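Local coordinates for CRISPR-associated protein CasA/Cse1 (Thermus thermophilus, PDB 4AN8) that forms part of the Cascade ribonucleoprotein complex of the type I-E CRISPR system, which probably provides adaptive immunity against invading viruses and plasmids, at residues A[190-195]-A[293-298]; A[243-248]-A[277-282]; A[281-286]-A[317-322]; A[342-347]-A[360-365]. All coordinates share one frame; numbering follows the deposited sequence. Where two conformers were deposited one is given.

Contact 1 of 4, residues A[190-195]-A[293-298]; sequences ALFLPT and LVLRLS
Ala190 N donates to Leu295 O over 2.9 Å, and this nearly straight bond (173° at the hydrogen) is the one direct polar link between the two segments. It sits where the edge strand 191-195 of a three-stranded antiparallel sheet is approached by the chain leaving the small hairpin strand 292-294. Ala190 is buried and its CB comes down beside the same carbonyl, then meets Leu297 CG at 4.0 Å. A second apolar contact has Leu295 CD2 at the edge of the Phe192 ring, near its plane and 4.1 Å from CZ. Phe192 CG stands beside the backbone N, anti to the carbonyl carbon (chi1 -67°), and the ring beyond it turns its edge to the leucine methyl.

Further out, Leu191, Leu193 and Thr195 pair through their backbones with strand 342-351, and Ala190 CB also packs on Val345 and Phe303. On the other segment, Leu293 pairs with Arg285 and Leu295 with Ala283 through their backbones. Thus the contact joins the start of the edge strand 191-195 to the chain leaving strand 292-294. A water lies in the plane of the Phe192 ring at its edge, 2.6 Å from Ala190 O and 3.0 Å from Leu295 O.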
loop_
_atom_site.group_PDB
_atom_site.type_symbol
_atom_site.label_atom_id
_atom_site.label_comp_id
_atom_site.label_asym_id
_atom_site.label_seq_id
_atom_site.Cartn_x
_atom_site.Cartn_y
_atom_site.Cartn_z
ATOM N N ALA A 190 2.882 0.596 4.310
ATOM C CA ALA A 190 2.899 0.450 2.871
ATOM C C ALA A 190 2.385 -0.943 2.532
ATOM O O ALA A 190 2.776 -1.908 3.165
ATOM C CB ALA A 190 4.319 0.621 2.376
ATOM N N LEU A 191 1.509 -1.054 1.544
ATOM C CA LEU A 191 0.960 -2.366 1.187
ATOM C C LEU A 191 1.646 -2.971 -0.043
ATOM O O LEU A 191 1.759 -2.307 -1.083
ATOM C CB LEU A 191 -0.543 -2.257 0.948
ATOM C CG LEU A 191 -1.299 -1.705 2.171
ATOM C CD1 LEU A 191 -2.809 -1.641 1.878
ATOM C CD2 LEU A 191 -1.018 -2.546 3.430
ATOM N N PHE A 192 2.097 -4.219 0.082
ATOM C CA PHE A 192 2.711 -4.932 -1.039
ATOM C C PHE A 192 1.684 -5.729 -1.831
ATOM O O PHE A 192 1.057 -6.671 -1.310
ATOM C CB PHE A 192 3.850 -5.840 -0.578
ATOM C CG PHE A 192 5.029 -5.086 -0.055
ATOM C CD1 PHE A 192 4.977 -4.466 1.183
ATOM C CD2 PHE A 192 6.189 -4.974 -0.808
ATOM C CE1 PHE A 192 6.064 -3.767 1.673
ATOM C CE2 PHE A 192 7.291 -4.259 -0.325
ATOM C CZ PHE A 192 7.230 -3.660 0.916
ATOM N N LEU A 193 1.523 -5.350 -3.092
ATOM C CA LEU A 193 0.557 -6.017 -3.954
ATOM C C LEU A 193 1.181 -6.516 -5.245
ATOM O O LEU A 193 1.185 -5.812 -6.248
ATOM C CB LEU A 193 -0.609 -5.072 -4.278
ATOM C CG LEU A 193 -1.680 -5.700 -5.161
ATOM C CD1 LEU A 193 -2.750 -6.371 -4.286
ATOM C CD2 LEU A 193 -2.290 -4.665 -6.107
ATOM N N PRO A 194 1.724 -7.738 -5.228
ATOM C CA PRO A 194 2.225 -8.327 -6.468
ATOM C C PRO A 194 1.118 -8.350 -7.515
ATOM O O PRO A 194 -0.065 -8.495 -7.182
ATOM C CB PRO A 194 2.581 -9.749 -6.061
ATOM C CG PRO A 194 2.893 -9.639 -4.625
ATOM C CD PRO A 194 1.924 -8.627 -4.075
ATOM N N THR A 195 1.507 -8.195 -8.775
ATOM C CA THR A 195 0.551 -7.952 -9.835
ATOM C C THR A 195 0.936 -8.764 -11.059
ATOM O O THR A 195 2.122 -8.845 -11.412
ATOM C CB THR A 195 0.488 -6.445 -10.153
ATOM O OG1 THR A 195 -0.264 -5.784 -9.124
ATOM C CG2 THR A 195 -0.169 -6.186 -11.465
ATOM N N LEU A 293 9.271 -2.143 13.191
ATOM C CA LEU A 293 8.393 -1.112 12.650
ATOM C C LEU A 293 7.894 -1.575 11.291
ATOM O O LEU A 293 8.620 -2.236 10.557
ATOM C CB LEU A 293 9.166 0.197 12.481
ATOM C CG LEU A 293 9.336 1.133 13.676
ATOM C CD1 LEU A 293 9.719 0.390 14.936
ATOM C CD2 LEU A 293 10.389 2.162 13.345
ATOM N N VAL A 294 6.668 -1.204 10.949
ATOM C CA VAL A 294 6.128 -1.478 9.624
ATOM C C VAL A 294 6.838 -0.638 8.561
ATOM O O VAL A 294 7.226 0.497 8.825
ATOM C CB VAL A 294 4.608 -1.232 9.596
ATOM C CG1 VAL A 294 3.913 -2.155 10.611
ATOM C CG2 VAL A 294 4.267 0.249 9.891
ATOM N N LEU A 295 7.055 -1.196 7.374
ATOM C CA LEU A 295 7.518 -0.369 6.268
ATOM C C LEU A 295 6.414 0.609 5.921
ATOM O O LEU A 295 5.225 0.281 5.945
ATOM C CB LEU A 295 7.937 -1.181 5.044
ATOM C CG LEU A 295 9.440 -1.452 4.993
ATOM C CD1 LEU A 295 9.832 -2.344 6.194
ATOM C CD2 LEU A 295 9.835 -2.084 3.682
ATOM N N ARG A 296 6.826 1.825 5.604
ATOM C CA ARG A 296 5.918 2.944 5.588
ATOM C C ARG A 296 6.372 3.848 4.447
ATOM O O ARG A 296 7.559 4.022 4.237
ATOM C CB ARG A 296 6.074 3.643 6.935
ATOM C CG ARG A 296 4.962 4.524 7.359
ATOM C CD ARG A 296 5.012 4.670 8.860
ATOM N NE ARG A 296 4.169 5.763 9.327
ATOM C CZ ARG A 296 3.670 5.840 10.559
ATOM N NH1 ARG A 296 3.918 4.869 11.448
ATOM N NH2 ARG A 296 2.913 6.875 10.897
ATOM N N LEU A 297 5.446 4.394 3.684
ATOM C CA LEU A 297 5.844 5.331 2.648
ATOM C C LEU A 297 6.242 6.651 3.304
ATOM O O LEU A 297 5.629 7.092 4.276
ATOM C CB LEU A 297 4.723 5.528 1.632
ATOM C CG LEU A 297 4.343 4.315 0.783
ATOM C CD1 LEU A 297 2.976 4.526 0.127
ATOM C CD2 LEU A 297 5.407 3.972 -0.267
ATOM N N SER A 298 7.286 7.281 2.789
ATOM C CA SER A 298 7.781 8.502 3.407
ATOM C C SER A 298 7.760 9.675 2.435
ATOM O O SER A 298 7.967 9.508 1.227
ATOM C CB SER A 298 9.183 8.311 3.966
ATOM O OG SER A 298 9.703 9.563 4.371
HETATM O O HOH W 1 4.666 -2.500 4.878
#

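Contact 2 of 4, residues A[243-248]-A[277-282]; sequences RVYTWP and HRDPMV
His277 opens the loop 277-282 by meeting Val244, a residue on the last turn of helix 241-245, tip to tip: CG2 of the valine lies 4.0 Å from CD2 of the imidazole. The histidine CG is anti to the backbone N (chi1 176°), and the ring beyond it meets the valine. Two residues on, Asp279 crosses the side chain of Tyr245 at about a right angle. Its OD2 lies 3.5 Å from Tyr245 CE1, at the ring edge and near the ring plane, and 3.8 Å from Val244 CG1. The ring and carboxylate planes are 44° apart. Asp279 OD1 uses its anti lone pair to take the backbone N of Met281 at 2.8 Å, an Asx turn laid over the type I beta turn from Asp279 to Val282. Pro280 then faces the tyrosine tip to tip, with CG 3.4 Å from Tyr245 OH and CD 4.1 Å from CE1. Met281 adds a looser approach of its CE to the same hydroxyl.

No hydrogen bond joins the two segments. The carboxylate instead finds its charged partner in Arg58 of helix 50-67, whose residues also pack on Tyr245 and Met281. A buried aspartate paired in this way, and also bonded to a backbone N-H, would be expected to stay ionised, with the aromatic C-H edge of Tyr245 offering a weakly favourable electrostatic neighbour to OD2.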
loop_
_atom_site.group_PDB
_atom_site.type_symbol
_atom_site.label_atom_id
_atom_site.label_comp_id
_atom_site.label_asym_id
_atom_site.label_seq_id
_atom_site.Cartn_x
_atom_site.Cartn_y
_atom_site.Cartn_z
ATOM N N ARG A 243 -10.757 -10.860 8.913
ATOM C CA ARG A 243 -11.368 -9.948 9.888
ATOM C C ARG A 243 -10.634 -8.618 9.754
ATOM O O ARG A 243 -11.225 -7.562 9.738
ATOM C CB ARG A 243 -11.258 -10.500 11.327
ATOM C CG ARG A 243 -11.668 -9.506 12.406
ATOM C CD ARG A 243 -11.545 -10.085 13.851
ATOM N NE ARG A 243 -12.360 -11.292 14.038
ATOM C CZ ARG A 243 -11.844 -12.519 14.158
ATOM N NH1 ARG A 243 -10.524 -12.723 14.139
ATOM N NH2 ARG A 243 -12.645 -13.554 14.316
ATOM N N VAL A 244 -9.323 -8.685 9.651
ATOM C CA VAL A 244 -8.543 -7.484 9.416
ATOM C C VAL A 244 -8.777 -6.835 8.036
ATOM O O VAL A 244 -8.912 -5.636 7.961
ATOM C CB VAL A 244 -7.069 -7.710 9.744
ATOM C CG1 VAL A 244 -6.238 -6.460 9.395
ATOM C CG2 VAL A 244 -6.953 -8.019 11.236
ATOM N N TYR A 245 -8.875 -7.628 6.971
ATOM C CA TYR A 245 -9.223 -7.116 5.632
ATOM C C TYR A 245 -10.560 -6.371 5.604
ATOM O O TYR A 245 -10.787 -5.492 4.770
ATOM C CB TYR A 245 -9.335 -8.273 4.630
ATOM C CG TYR A 245 -8.022 -8.822 4.099
ATOM C CD1 TYR A 245 -6.779 -8.321 4.536
ATOM C CD2 TYR A 245 -8.025 -9.849 3.165
ATOM C CE1 TYR A 245 -5.595 -8.829 4.032
ATOM C CE2 TYR A 245 -6.845 -10.363 2.653
ATOM C CZ TYR A 245 -5.641 -9.854 3.080
ATOM O OH TYR A 245 -4.492 -10.397 2.559
ATOM N N THR A 246 -11.475 -6.761 6.482
ATOM C CA THR A 246 -12.797 -6.162 6.463
ATOM C C THR A 246 -13.113 -5.470 7.784
ATOM O O THR A 246 -14.258 -5.366 8.172
ATOM C CB THR A 246 -13.868 -7.233 6.171
ATOM O OG1 THR A 246 -13.880 -8.196 7.235
ATOM C CG2 THR A 246 -13.583 -7.935 4.798
ATOM N N TRP A 247 -12.077 -4.997 8.466
ATOM C CA TRP A 247 -12.242 -4.372 9.764
ATOM C C TRP A 247 -13.230 -3.192 9.789
ATOM O O TRP A 247 -13.138 -2.273 8.961
ATOM C CB TRP A 247 -10.885 -3.873 10.238
ATOM C CG TRP A 247 -10.861 -3.526 11.671
ATOM C CD1 TRP A 247 -11.052 -2.289 12.222
ATOM C CD2 TRP A 247 -10.661 -4.434 12.767
ATOM N NE1 TRP A 247 -10.974 -2.372 13.598
ATOM C CE2 TRP A 247 -10.731 -3.678 13.953
ATOM C CE3 TRP A 247 -10.432 -5.811 12.855
ATOM C CZ2 TRP A 247 -10.564 -4.253 15.216
ATOM C CZ3 TRP A 247 -10.274 -6.382 14.108
ATOM C CH2 TRP A 247 -10.345 -5.601 15.274
ATOM N N PRO A 248 -14.146 -3.175 10.789
ATOM C CA PRO A 248 -15.030 -2.009 10.933
ATOM C C PRO A 248 -14.410 -0.899 11.790
ATOM O O PRO A 248 -14.675 -0.832 12.990
ATOM C CB PRO A 248 -16.256 -2.600 11.635
ATOM C CG PRO A 248 -15.671 -3.658 12.525
ATOM C CD PRO A 248 -14.470 -4.236 11.763
ATOM N N HIS A 277 -0.793 -10.969 15.033
ATOM C CA HIS A 277 -1.112 -10.945 13.610
ATOM C C HIS A 277 -0.439 -9.825 12.822
ATOM O O HIS A 277 -0.480 -8.667 13.200
ATOM C CB HIS A 277 -2.629 -10.846 13.429
ATOM C CG HIS A 277 -3.061 -10.708 12.002
ATOM N ND1 HIS A 277 -3.250 -11.791 11.171
ATOM C CD2 HIS A 277 -3.335 -9.611 11.258
ATOM C CE1 HIS A 277 -3.640 -11.367 9.984
ATOM N NE2 HIS A 277 -3.689 -10.049 10.007
ATOM N N ARG A 278 0.170 -10.183 11.707
ATOM C CA ARG A 278 0.692 -9.203 10.765
ATOM C C ARG A 278 -0.073 -9.362 9.466
ATOM O O ARG A 278 -0.209 -10.461 8.947
ATOM C CB ARG A 278 2.191 -9.427 10.513
ATOM C CG ARG A 278 2.786 -8.551 9.410
ATOM C CD ARG A 278 4.320 -8.666 9.342
ATOM N NE ARG A 278 4.763 -10.055 9.191
ATOM C CZ ARG A 278 5.332 -10.536 8.093
ATOM N NH1 ARG A 278 5.546 -9.731 7.066
ATOM N NH2 ARG A 278 5.702 -11.805 8.023
ATOM N N ASP A 279 -0.594 -8.263 8.952
ATOM C CA ASP A 279 -1.316 -8.296 7.684
ATOM C C ASP A 279 -0.380 -8.811 6.569
ATOM O O ASP A 279 0.788 -8.447 6.503
ATOM C CB ASP A 279 -1.872 -6.897 7.372
ATOM C CG ASP A 279 -2.765 -6.881 6.157
ATOM O OD1 ASP A 279 -2.212 -7.036 5.049
ATOM O OD2 ASP A 279 -4.000 -6.678 6.296
ATOM N N PRO A 280 -0.890 -9.700 5.710
ATOM C CA PRO A 280 -0.086 -10.269 4.616
ATOM C C PRO A 280 0.541 -9.200 3.715
ATOM O O PRO A 280 1.577 -9.459 3.118
ATOM C CB PRO A 280 -1.119 -11.059 3.806
ATOM C CG PRO A 280 -2.155 -11.463 4.823
ATOM C CD PRO A 280 -2.233 -10.302 5.799
ATOM N N MET A 281 -0.069 -8.025 3.592
ATOM C CA MET A 281 0.477 -7.035 2.670
ATOM C C MET A 281 1.525 -6.134 3.316
ATOM O O MET A 281 2.096 -5.245 2.668
ATOM C CB MET A 281 -0.640 -6.220 2.041
ATOM C CG MET A 281 -1.457 -7.032 1.030
ATOM S SD MET A 281 -2.923 -6.116 0.491
ATOM C CE MET A 281 -3.698 -7.339 -0.589
ATOM N N VAL A 282 1.790 -6.375 4.599
ATOM C CA VAL A 282 2.607 -5.466 5.371
ATOM C C VAL A 282 3.969 -6.070 5.656
ATOM O O VAL A 282 4.064 -7.238 6.008
ATOM C CB VAL A 282 1.901 -5.121 6.703
ATOM C CG1 VAL A 282 2.839 -4.389 7.645
ATOM C CG2 VAL A 282 0.624 -4.332 6.431
#

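Contact 3 of 4, residues A[281-286]-A[317-322]; sequences MVAQRL and KVAATL
Gln284 and Lys317 form a single antiparallel bridge, a hydrogen-bonded pair in which strand 284-286 meets the extended chain leading into helix 320-333. Gln284 N reaches Lys317 O at 2.8 Å, and the return bond runs from Lys317 N to Gln284 O at 2.7 Å.

Their side chains lie alongside and point the same way. Gln284 has CG beside the backbone N and anti to the carbonyl carbon (chi1 -75°), and the chain is extended beyond it, whereas Lys317 is bent at chi2. Gln284 OE1 comes within 3.9 Å of Lys317 CD, so the amide oxygen rests against the aliphatic part of the lysine.

Farther along, the side chains shrink and the chains close up. Ala283 CB lies 3.3 Å from Lys317 O, and it packs 4.3 Å from CB of Ala319, the N-cap residue of the helix. Thr321 is two residues beyond the N-cap, in the first turn of the helix: its OG1 sits between the backbone N and the carbonyl carbon (chi1 59°) and bonds to Phe192 O of strand 191-195. This leaves the methyl CG2 to cross Met281 obliquely, 3.7 Å from CG. The first turn of the helix is thus tied to both the loop and the central sheet. A water completes the join, giving to Val282 O and accepting from Ala320 N, each at 3.0 Å.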
loop_
_atom_site.group_PDB
_atom_site.type_symbol
_atom_site.label_atom_id
_atom_site.label_comp_id
_atom_site.label_asym_id
_atom_site.label_seq_id
_atom_site.Cartn_x
_atom_site.Cartn_y
_atom_site.Cartn_z
ATOM N N MET A 281 -0.069 -8.025 3.592
ATOM C CA MET A 281 0.477 -7.035 2.670
ATOM C C MET A 281 1.525 -6.134 3.316
ATOM O O MET A 281 2.096 -5.245 2.668
ATOM C CB MET A 281 -0.640 -6.220 2.041
ATOM C CG MET A 281 -1.457 -7.032 1.030
ATOM S SD MET A 281 -2.923 -6.116 0.491
ATOM C CE MET A 281 -3.698 -7.339 -0.589
ATOM N N VAL A 282 1.790 -6.375 4.599
ATOM C CA VAL A 282 2.607 -5.466 5.371
ATOM C C VAL A 282 3.969 -6.070 5.656
ATOM O O VAL A 282 4.064 -7.238 6.008
ATOM C CB VAL A 282 1.901 -5.121 6.703
ATOM C CG1 VAL A 282 2.839 -4.389 7.645
ATOM C CG2 VAL A 282 0.624 -4.332 6.431
ATOM N N ALA A 283 5.023 -5.272 5.502
ATOM C CA ALA A 283 6.392 -5.689 5.775
ATOM C C ALA A 283 6.959 -4.979 7.010
ATOM O O ALA A 283 6.445 -3.954 7.448
ATOM C CB ALA A 283 7.245 -5.415 4.599
ATOM N N GLN A 284 8.023 -5.520 7.585
ATOM C CA GLN A 284 8.582 -4.909 8.782
ATOM C C GLN A 284 10.097 -4.808 8.703
ATOM O O GLN A 284 10.748 -5.522 7.921
ATOM C CB GLN A 284 8.143 -5.660 10.043
ATOM C CG GLN A 284 6.696 -5.387 10.455
ATOM C CD GLN A 284 6.275 -6.180 11.690
ATOM O OE1 GLN A 284 6.634 -7.346 11.843
ATOM N NE2 GLN A 284 5.523 -5.537 12.586
ATOM N N ARG A 285 10.633 -3.903 9.518
ATOM C CA ARG A 285 12.056 -3.626 9.577
ATOM C C ARG A 285 12.432 -3.333 11.038
ATOM O O ARG A 285 11.552 -3.032 11.868
ATOM C CB ARG A 285 12.341 -2.416 8.683
ATOM C CG ARG A 285 13.755 -1.933 8.697
ATOM C CD ARG A 285 13.855 -0.418 8.508
ATOM N NE ARG A 285 15.228 0.024 8.737
ATOM C CZ ARG A 285 15.987 0.634 7.836
ATOM N NH1 ARG A 285 15.508 0.919 6.631
ATOM N NH2 ARG A 285 17.230 0.970 8.148
ATOM N N LEU A 286 13.713 -3.392 11.368
ATOM C CA LEU A 286 14.150 -2.984 12.708
ATOM C C LEU A 286 14.549 -1.510 12.715
ATOM O O LEU A 286 15.103 -1.016 11.739
ATOM C CB LEU A 286 15.338 -3.824 13.178
ATOM C CG LEU A 286 15.057 -5.312 13.443
ATOM C CD1 LEU A 286 16.283 -6.002 13.997
ATOM C CD2 LEU A 286 13.871 -5.470 14.388
ATOM N N LYS A 317 10.998 -8.240 8.253
ATOM C CA LYS A 317 10.056 -9.226 7.710
ATOM C C LYS A 317 9.446 -8.828 6.365
ATOM O O LYS A 317 8.866 -7.764 6.224
ATOM C CB LYS A 317 8.958 -9.543 8.715
ATOM C CG LYS A 317 9.315 -10.675 9.620
ATOM C CD LYS A 317 8.674 -10.490 10.961
ATOM C CE LYS A 317 9.266 -11.448 11.970
ATOM N NZ LYS A 317 8.860 -11.053 13.339
ATOM N N VAL A 318 9.581 -9.713 5.390
ATOM C CA VAL A 318 8.991 -9.530 4.077
ATOM C C VAL A 318 7.465 -9.639 4.172
ATOM O O VAL A 318 6.925 -10.342 5.027
ATOM C CB VAL A 318 9.539 -10.583 3.119
ATOM C CG1 VAL A 318 9.034 -10.356 1.717
ATOM C CG2 VAL A 318 11.057 -10.547 3.132
ATOM N N ALA A 319 6.754 -8.909 3.332
ATOM C CA ALA A 319 5.306 -9.077 3.290
ATOM C C ALA A 319 5.019 -10.497 2.792
ATOM O O ALA A 319 5.692 -10.974 1.854
ATOM C CB ALA A 319 4.677 -8.041 2.347
ATOM N N ALA A 320 4.028 -11.154 3.408
ATOM C CA ALA A 320 3.621 -12.511 3.018
ATOM C C ALA A 320 3.177 -12.602 1.545
ATOM O O ALA A 320 3.525 -13.565 0.844
ATOM C CB ALA A 320 2.513 -13.071 3.977
ATOM N N THR A 321 2.429 -11.602 1.071
ATOM C CA THR A 321 2.057 -11.567 -0.345
ATOM C C THR A 321 3.280 -11.617 -1.240
ATOM O O THR A 321 3.272 -12.280 -2.272
ATOM C CB THR A 321 1.188 -10.328 -0.728
ATOM O OG1 THR A 321 1.894 -9.101 -0.421
ATOM C CG2 THR A 321 -0.189 -10.369 0.002
ATOM N N LEU A 322 4.331 -10.899 -0.872
ATOM C CA LEU A 322 5.560 -10.874 -1.686
ATOM C C LEU A 322 6.309 -12.211 -1.561
ATOM O O LEU A 322 6.810 -12.747 -2.538
ATOM C CB LEU A 322 6.463 -9.698 -1.289
ATOM C CG LEU A 322 7.852 -9.612 -1.962
ATOM C CD1 LEU A 322 7.697 -9.575 -3.474
ATOM C CD2 LEU A 322 8.653 -8.403 -1.495
HETATM O O HOH W 2 3.015 -10.080 5.966
#

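Contact 4 of 4, residues A[342-347]-A[360-365]; sequences TLRVLG and REVYPL
Strands 342-347 and 360-364 run antiparallel at 160° as the two arms of a beta hairpin, joined by four backbone hydrogen bonds through the pairs Leu343-Tyr363 and Val345-Glu361. Those four residues direct their side chains to one face of the sheet. There Val345 CG2, set beside the backbone N and anti to the carbonyl carbon, crosses Tyr363 obliquely and meets the ring edge 3.9 Å from CE2. The tyrosine is further held by its OH, which donates to Glu361 OE1 from above the carboxylate plane, and by an edge-to-face stack with Phe307. Leu365, just past the strand, brings CD1 to 4.2 Å from Leu343 CB.

The other face carries Arg344, Leu346, Arg360 and Val362. Arg360 lies alongside both Leu346 and Arg344, pointing the same way; Leu346 CD2 packs on its CG at 3.9 Å. The two guanidinium planes are 58° apart. Glu53 of helix 50-67 forms salt bridges with both arginines, which probably offsets the repulsion between these like charges. Arg344 stays extended from CG to NE while Arg360 bends at chi3 (37°), and Arg344 NH1 ends 3.3 Å from Arg360 CD and 4.2 Å from Arg360 NE.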
loop_
_atom_site.group_PDB
_atom_site.type_symbol
_atom_site.label_atom_id
_atom_site.label_comp_id
_atom_site.label_asym_id
_atom_site.label_seq_id
_atom_site.Cartn_x
_atom_site.Cartn_y
_atom_site.Cartn_z
ATOM N N THR A 342 4.714 -8.056 -11.711
ATOM C CA THR A 342 5.301 -6.861 -11.102
ATOM C C THR A 342 4.922 -6.698 -9.634
ATOM O O THR A 342 4.139 -7.477 -9.095
ATOM C CB THR A 342 4.939 -5.565 -11.846
ATOM O OG1 THR A 342 3.577 -5.232 -11.586
ATOM C CG2 THR A 342 5.151 -5.695 -13.322
ATOM N N LEU A 343 5.477 -5.680 -8.991
ATOM C CA LEU A 343 5.122 -5.378 -7.604
ATOM C C LEU A 343 4.573 -3.969 -7.492
ATOM O O LEU A 343 5.268 -2.992 -7.828
ATOM C CB LEU A 343 6.342 -5.511 -6.706
ATOM C CG LEU A 343 6.254 -5.192 -5.211
ATOM C CD1 LEU A 343 5.316 -6.165 -4.460
ATOM C CD2 LEU A 343 7.665 -5.198 -4.594
ATOM N N ARG A 344 3.329 -3.848 -7.034
ATOM C CA ARG A 344 2.797 -2.527 -6.722
ATOM C C ARG A 344 2.879 -2.241 -5.229
ATOM O O ARG A 344 2.584 -3.113 -4.408
ATOM C CB ARG A 344 1.369 -2.396 -7.207
ATOM C CG ARG A 344 1.254 -2.600 -8.675
ATOM C CD ARG A 344 -0.076 -2.139 -9.143
ATOM N NE ARG A 344 -0.055 -1.902 -10.579
ATOM C CZ ARG A 344 -0.871 -1.053 -11.187
ATOM N NH1 ARG A 344 -1.760 -0.368 -10.471
ATOM N NH2 ARG A 344 -0.796 -0.888 -12.501
ATOM N N VAL A 345 3.309 -1.042 -4.871
ATOM C CA VAL A 345 3.245 -0.619 -3.483
ATOM C C VAL A 345 2.191 0.474 -3.370
ATOM O O VAL A 345 2.221 1.449 -4.120
ATOM C CB VAL A 345 4.587 -0.114 -2.954
ATOM C CG1 VAL A 345 4.441 0.280 -1.471
ATOM C CG2 VAL A 345 5.674 -1.201 -3.127
ATOM N N LEU A 346 1.244 0.280 -2.460
ATOM C CA LEU A 346 0.129 1.206 -2.250
ATOM C C LEU A 346 0.049 1.629 -0.785
ATOM O O LEU A 346 0.226 0.807 0.110
ATOM C CB LEU A 346 -1.195 0.536 -2.640
ATOM C CG LEU A 346 -1.238 -0.194 -3.973
ATOM C CD1 LEU A 346 -2.543 -0.993 -4.129
ATOM C CD2 LEU A 346 -1.026 0.776 -5.130
ATOM N N GLY A 347 -0.232 2.898 -0.534
ATOM C CA GLY A 347 -0.369 3.382 0.831
ATOM C C GLY A 347 -0.438 4.907 0.957
ATOM O O GLY A 347 -0.436 5.617 -0.044
ATOM N N ARG A 360 1.200 5.342 -5.323
ATOM C CA ARG A 360 1.270 4.065 -6.005
ATOM C C ARG A 360 2.681 3.898 -6.573
ATOM O O ARG A 360 3.120 4.676 -7.416
ATOM C CB ARG A 360 0.226 4.001 -7.130
ATOM C CG ARG A 360 0.401 2.843 -8.125
ATOM C CD ARG A 360 -0.941 2.389 -8.763
ATOM N NE ARG A 360 -1.827 3.521 -9.009
ATOM C CZ ARG A 360 -3.120 3.575 -8.704
ATOM N NH1 ARG A 360 -3.744 2.563 -8.145
ATOM N NH2 ARG A 360 -3.797 4.673 -8.971
ATOM N N GLU A 361 3.408 2.892 -6.109
ATOM C CA GLU A 361 4.708 2.618 -6.712
ATOM C C GLU A 361 4.763 1.265 -7.417
ATOM O O GLU A 361 4.158 0.306 -6.977
ATOM C CB GLU A 361 5.831 2.780 -5.697
ATOM C CG GLU A 361 6.443 4.142 -5.798
ATOM C CD GLU A 361 6.990 4.636 -4.497
ATOM O OE1 GLU A 361 7.704 3.856 -3.816
ATOM O OE2 GLU A 361 6.699 5.810 -4.163
ATOM N N VAL A 362 5.472 1.212 -8.536
ATOM C CA VAL A 362 5.546 -0.000 -9.315
ATOM C C VAL A 362 7.012 -0.435 -9.433
ATOM O O VAL A 362 7.897 0.378 -9.731
ATOM C CB VAL A 362 4.917 0.200 -10.707
ATOM C CG1 VAL A 362 4.851 -1.120 -11.459
ATOM C CG2 VAL A 362 3.528 0.789 -10.573
ATOM N N TYR A 363 7.274 -1.711 -9.172
ATOM C CA TYR A 363 8.633 -2.241 -9.270
ATOM C C TYR A 363 8.581 -3.557 -10.010
ATOM O O TYR A 363 7.552 -4.227 -10.007
ATOM C CB TYR A 363 9.239 -2.477 -7.890
ATOM C CG TYR A 363 9.372 -1.227 -7.077
ATOM C CD1 TYR A 363 10.439 -0.367 -7.278
ATOM C CD2 TYR A 363 8.416 -0.885 -6.130
ATOM C CE1 TYR A 363 10.561 0.792 -6.566
ATOM C CE2 TYR A 363 8.527 0.283 -5.397
ATOM C CZ TYR A 363 9.601 1.122 -5.618
ATOM O OH TYR A 363 9.743 2.284 -4.899
ATOM N N PRO A 364 9.688 -3.930 -10.663
ATOM C CA PRO A 364 9.731 -5.312 -11.140
ATOM C C PRO A 364 9.680 -6.242 -9.940
ATOM O O PRO A 364 9.929 -5.808 -8.808
ATOM C CB PRO A 364 11.082 -5.411 -11.867
ATOM C CG PRO A 364 11.835 -4.185 -11.513
ATOM C CD PRO A 364 10.844 -3.134 -11.102
ATOM N N LEU A 365 9.316 -7.494 -10.176
ATOM C CA LEU A 365 9.364 -8.519 -9.148
ATOM C C LEU A 365 10.288 -9.618 -9.655
ATOM O O LEU A 365 9.853 -10.555 -10.325
ATOM C CB LEU A 365 7.969 -9.072 -8.866
ATOM C CG LEU A 365 7.795 -9.623 -7.463
ATOM C CD1 LEU A 365 6.330 -9.741 -7.105
ATOM C CD2 LEU A 365 8.493 -10.973 -7.344
#

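In the fold
From the N terminus, 190-195 comes first and contact 1 closes a long loop by bringing it to 293-298. Contact 2 is nested inside that loop, joining the end of helix 241-245 to 277-282. Contact 3 starts where contact 2 ends, sharing Met281 and Val282, and crosses contact 1, because 281-286 falls inside its loop and 317-322 beyond it. Contact 4 comes later, in series, as a local hairpin. Strand 191-195 pairs with strand 342-351, so contacts 1 and 4 meet in one sheet; Phe192 also pairs with Met281 through the backbone, drawing in contacts 2 and 3. Leu322 packs on Leu365, while contacts 2 and 4 remain about 7 Å apart at their nearest atoms.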